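Local coordinates for folylpolyglutamate synthase protein FOLC (Mycobacterium tuberculosis, PDB 2VOS) that probably adds L-glutamate to dihydropteroate and to tetrahydrofolate polyglutamates, using ATP and releasing ADP and phosphate, at residues R410-V414 and E415-L419. Numbering follows the deposited sequence.
Sequences RALDV and EALAL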
loop_
_atom_site.group_PDB
_atom_site.type_symbol
_atom_site.label_atom_id
_atom_site.label_comp_id
_atom_site.label_asym_id
_atom_site.label_seq_id
_atom_site.Cartn_x
_atom_site.Cartn_y
_atom_site.Cartn_z
ATOM N N ARG A 410 11.371 14.473 -4.260
ATOM C CA ARG A 410 10.126 15.052 -3.791
ATOM C C ARG A 410 10.169 15.143 -2.258
ATOM O O ARG A 410 9.240 15.642 -1.634
ATOM C CB ARG A 410 8.944 14.198 -4.309
ATOM N N ALA A 411 11.263 14.697 -1.640
ATOM C CA ALA A 411 11.292 14.703 -0.173
ATOM C C ALA A 411 11.394 16.137 0.329
ATOM O O ALA A 411 11.968 16.970 -0.326
ATOM C CB ALA A 411 12.459 13.862 0.378
ATOM N N LEU A 412 10.820 16.413 1.483
ATOM C CA LEU A 412 10.999 17.715 2.137
ATOM C C LEU A 412 12.464 17.882 2.570
ATOM O O LEU A 412 13.096 16.953 3.071
ATOM C CB LEU A 412 10.078 17.733 3.337
ATOM C CG LEU A 412 9.534 19.019 3.933
ATOM C CD1 LEU A 412 8.850 19.912 2.865
ATOM C CD2 LEU A 412 8.558 18.566 5.063
ATOM N N ASP A 413 13.034 19.078 2.400
ATOM C CA ASP A 413 14.430 19.204 2.734
ATOM C C ASP A 413 14.569 19.148 4.253
ATOM O O ASP A 413 13.617 19.408 4.963
ATOM C CB ASP A 413 15.005 20.475 2.133
ATOM C CG ASP A 413 14.383 21.676 2.729
ATOM O OD1 ASP A 413 13.219 21.976 2.344
ATOM O OD2 ASP A 413 15.037 22.273 3.627
ATOM N N VAL A 414 15.749 18.758 4.735
ATOM C CA VAL A 414 16.000 18.516 6.151
ATOM C C VAL A 414 15.653 19.704 7.073
ATOM O O VAL A 414 15.067 19.537 8.164
ATOM C CB VAL A 414 17.473 18.084 6.356
ATOM C CG1 VAL A 414 17.755 17.869 7.790
ATOM C CG2 VAL A 414 17.741 16.780 5.582
ATOM N N GLU A 415 16.009 20.897 6.617
ATOM C CA GLU A 415 15.795 22.094 7.383
ATOM C C GLU A 415 14.287 22.362 7.508
ATOM O O GLU A 415 13.771 22.690 8.580
ATOM C CB GLU A 415 16.556 23.270 6.722
ATOM C CG GLU A 415 18.089 22.968 6.585
ATOM C CD GLU A 415 18.560 22.442 5.165
ATOM O OE1 GLU A 415 18.046 21.429 4.585
ATOM O OE2 GLU A 415 19.509 23.091 4.649
ATOM N N ALA A 416 13.556 22.187 6.419
ATOM C CA ALA A 416 12.125 22.405 6.523
ATOM C C ALA A 416 11.507 21.360 7.466
ATOM O O ALA A 416 10.627 21.693 8.255
ATOM C CB ALA A 416 11.446 22.370 5.124
ATOM N N LEU A 417 11.958 20.103 7.380
ATOM C CA LEU A 417 11.357 19.029 8.187
ATOM C C LEU A 417 11.753 19.213 9.685
ATOM O O LEU A 417 10.945 19.002 10.606
ATOM C CB LEU A 417 11.800 17.656 7.669
ATOM C CG LEU A 417 11.221 16.422 8.385
ATOM C CD1 LEU A 417 9.696 16.547 8.394
ATOM C CD2 LEU A 417 11.657 15.103 7.744
ATOM N N ALA A 418 13.004 19.588 9.912
ATOM C CA ALA A 418 13.476 19.897 11.254
ATOM C C ALA A 418 12.629 20.992 11.962
ATOM O O ALA A 418 12.305 20.891 13.143
ATOM C CB ALA A 418 14.963 20.383 11.185
ATOM N N LEU A 419 12.362 22.077 11.260
ATOM C CA LEU A 419 11.502 23.128 11.792
ATOM C C LEU A 419 10.070 22.611 12.074
ATOM O O LEU A 419 9.541 22.823 13.158
ATOM C CB LEU A 419 11.491 24.276 10.792
ATOM C CG LEU A 419 10.694 25.555 10.959
ATOM C CD1 LEU A 419 11.124 26.331 12.231
ATOM C CD2 LEU A 419 10.991 26.372 9.687
#
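The carboxylate of D413 receives the backbone N-H of A416 from above one of its faces: A416 N lies 3.2 Å from D413 OD2 and 54° out of the carboxylate plane, with the N-H pointing fairly straight at OD2. The other oxygen is close to carbon, D413 OD1 being 3.3 Å from A416 CB. The second flat group, the carboxylate of E415, brings OE1 to 3.3 Å from D413 OD2; the two planes are turned 67° apart. These oxygens are both acceptors, so the approach is probably unfavourable unless a proton or solvent intervenes, and the N-H held by OD2 may partly offset it. A chi1 of 65° sets D413 CG between its backbone N and carbonyl carbon, turning the carboxylate toward the N-H of A416 at the open end of the helix, while the E415 chain bends at chi2 to bring OE1 round toward it. Behind the cap the i to i+4 helical hydrogen bonds start at once: L417 N donates to D413 O (3.0 Å) and A418 N to V414 O (2.7 Å). Apolar contact comes from L412, whose CG lies 4.0 Å from A416 CB and whose CD2 meets L417 CD1 at 4.1 Å. Both leucines also touch V387 of helix 387-394, tying the turn to that neighbouring helix, and L417 and A418 reach V403 of strand 400-403. D413 is therefore a side-chain N-cap, with L412 (N') and L417 (N4) forming a hydrophobic staple, where the loop after strand 400-403 enters helix 414-425 in the Mur ligase-type glutamate ligase domain of this folylpolyglutamate synthase.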